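Local coordinates for GDP-6-deoxy-D-mannose reductase (Pseudomonas aeruginosa, PDB 6X3B), which probably catalyses the NADPH-dependent reduction of GDP-4-dehydro-6-deoxy-D-mannose to GDP-D-rhamnose, for lipopolysaccharide O-antigen biosynthesis, at residues A193-Q198 and N209-G214. Sequence-based numbering, arbitrary orientation.
Sequences ASAARQ and NRLEVG
One face of the Gln198 side-chain amide carries the methyl CD1 of Leu211, which stands almost straight above the carbonyl carbon, CD1 to CD 3.6 Å. Against the other face lies the guanidinium of Arg197, turned nearly parallel to the amide but offset, with its NH2 4.1 Å from Gln198 CD; a salt bridge from Arg197 NE to Asp188 ties that group down. At the nitrogen end, Gln198 NE2 donates to Ser194 OG at 3.2 Å, one helical turn back, on a rather bent path (143°) tilted from the amide plane. The oxygen end has two partners: Gln207 NE2, and a water 2.7 Å from Gln198 OE1. That same water accepts from Glu212 N, also at 2.7 Å, and so bridges helix to strand, where no direct hydrogen bond crosses. With CG anti to the carbonyl carbon (chi1 -73°) and the chain extended beyond it, the amide lies beneath Leu211 CD1 with its oxygen toward the strand's water. The other Leu211 branch, CD2, meets Ala195 CB at 4.1 Å, and Ile259 of helix 255-266 touches both residues. Strand 210-213 pairs in parallel with 271-274, so the contact sets helix 191-203 against this small two-stranded sheet, in what is the C-terminal, substrate-binding lobe in extended short-chain dehydrogenases. Chemically, the amide works two ways: its faces pack while its polar ends stay bonded, and the water serves a strand N-H turned away from the partner strand.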
loop_
_atom_site.group_PDB
_atom_site.type_symbol
_atom_site.label_atom_id
_atom_site.label_comp_id
_atom_site.label_asym_id
_atom_site.label_seq_id
_atom_site.Cartn_x
_atom_site.Cartn_y
_atom_site.Cartn_z
ATOM N N ALA A 193 10.617 -5.253 26.862
ATOM C CA ALA A 193 9.524 -5.276 27.826
ATOM C C ALA A 193 9.541 -6.571 28.629
ATOM O O ALA A 193 9.361 -6.557 29.849
ATOM C CB ALA A 193 8.185 -5.088 27.108
ATOM N N SER A 194 9.780 -7.700 27.967
ATOM C CA SER A 194 9.821 -8.970 28.684
ATOM C C SER A 194 11.001 -9.022 29.650
ATOM O O SER A 194 10.870 -9.527 30.773
ATOM C CB SER A 194 9.894 -10.125 27.687
ATOM O OG SER A 194 10.171 -11.346 28.347
ATOM N N ALA A 195 12.164 -8.525 29.218
ATOM C CA ALA A 195 13.343 -8.508 30.079
ATOM C C ALA A 195 13.092 -7.680 31.332
ATOM O O ALA A 195 13.467 -8.088 32.437
ATOM C CB ALA A 195 14.559 -7.964 29.309
ATOM N N ALA A 196 12.456 -6.513 31.178
ATOM C CA ALA A 196 12.149 -5.683 32.339
ATOM C C ALA A 196 11.192 -6.397 33.283
ATOM O O ALA A 196 11.397 -6.402 34.504
ATOM C CB ALA A 196 11.562 -4.344 31.900
ATOM N N ARG A 197 10.125 -6.989 32.740
ATOM C CA ARG A 197 9.182 -7.706 33.592
ATOM C C ARG A 197 9.899 -8.786 34.393
ATOM O O ARG A 197 9.749 -8.869 35.616
ATOM C CB ARG A 197 8.050 -8.308 32.754
ATOM C CG ARG A 197 6.973 -9.004 33.588
ATOM C CD ARG A 197 6.001 -9.783 32.707
ATOM N NE ARG A 197 6.720 -10.691 31.826
ATOM C CZ ARG A 197 7.099 -11.920 32.168
ATOM N NH1 ARG A 197 6.807 -12.392 33.375
ATOM N NH2 ARG A 197 7.766 -12.677 31.302
ATOM N N GLN A 198 10.735 -9.587 33.723
ATOM C CA GLN A 198 11.415 -10.683 34.401
ATOM C C GLN A 198 12.405 -10.180 35.445
ATOM O O GLN A 198 12.568 -10.795 36.502
ATOM C CB GLN A 198 12.113 -11.562 33.374
ATOM C CG GLN A 198 11.133 -12.408 32.582
ATOM C CD GLN A 198 11.834 -13.384 31.666
ATOM O OE1 GLN A 198 12.356 -14.405 32.113
ATOM N NE2 GLN A 198 11.874 -13.059 30.375
ATOM N N ASN A 209 17.582 -15.599 38.805
ATOM C CA ASN A 209 18.358 -14.568 38.066
ATOM C C ASN A 209 18.845 -15.150 36.736
ATOM O O ASN A 209 20.059 -15.141 36.500
ATOM C CB ASN A 209 19.516 -14.022 38.906
ATOM C CG ASN A 209 19.043 -13.176 40.067
ATOM O OD1 ASN A 209 17.976 -13.419 40.622
ATOM N ND2 ASN A 209 19.823 -12.177 40.435
ATOM N N ARG A 210 17.913 -15.615 35.903
ATOM C CA ARG A 210 18.257 -16.211 34.585
ATOM C C ARG A 210 17.331 -15.636 33.509
ATOM O O ARG A 210 16.111 -15.604 33.742
ATOM C CB ARG A 210 18.093 -17.733 34.644
ATOM C CG ARG A 210 19.369 -18.481 35.002
ATOM C CD ARG A 210 19.105 -19.922 35.392
ATOM N NE ARG A 210 18.387 -20.643 34.353
ATOM C CZ ARG A 210 18.964 -21.235 33.317
ATOM N NH1 ARG A 210 20.277 -21.191 33.179
ATOM N NH2 ARG A 210 18.227 -21.867 32.422
ATOM N N LEU A 211 17.897 -15.210 32.377
ATOM C CA LEU A 211 17.092 -14.671 31.287
ATOM C C LEU A 211 17.263 -15.560 30.062
ATOM O O LEU A 211 18.388 -15.734 29.579
ATOM C CB LEU A 211 17.527 -13.246 30.961
ATOM C CG LEU A 211 16.475 -12.226 30.562
ATOM C CD1 LEU A 211 15.299 -12.323 31.507
ATOM C CD2 LEU A 211 17.121 -10.860 30.626
ATOM N N GLU A 212 16.160 -16.118 29.560
ATOM C CA GLU A 212 16.198 -16.942 28.355
ATOM C C GLU A 212 15.857 -16.072 27.149
ATOM O O GLU A 212 14.758 -15.512 27.071
ATOM C CB GLU A 212 15.243 -18.130 28.465
ATOM C CG GLU A 212 15.737 -19.219 29.417
ATOM C CD GLU A 212 14.802 -20.418 29.503
ATOM O OE1 GLU A 212 13.842 -20.492 28.707
ATOM O OE2 GLU A 212 15.033 -21.288 30.371
ATOM N N VAL A 213 16.802 -15.949 26.218
ATOM C CA VAL A 213 16.666 -15.017 25.108
ATOM C C VAL A 213 16.799 -15.760 23.785
ATOM O O VAL A 213 17.330 -16.873 23.711
ATOM C CB VAL A 213 17.706 -13.883 25.176
ATOM C CG1 VAL A 213 17.629 -13.158 26.513
ATOM C CG2 VAL A 213 19.094 -14.444 24.936
ATOM N N GLY A 214 16.300 -15.117 22.730
ATOM C CA GLY A 214 16.614 -15.499 21.369
ATOM C C GLY A 214 17.807 -14.709 20.875
ATOM O O GLY A 214 18.780 -14.533 21.616
HETATM O O HOH W 1 13.699 -16.265 30.728
#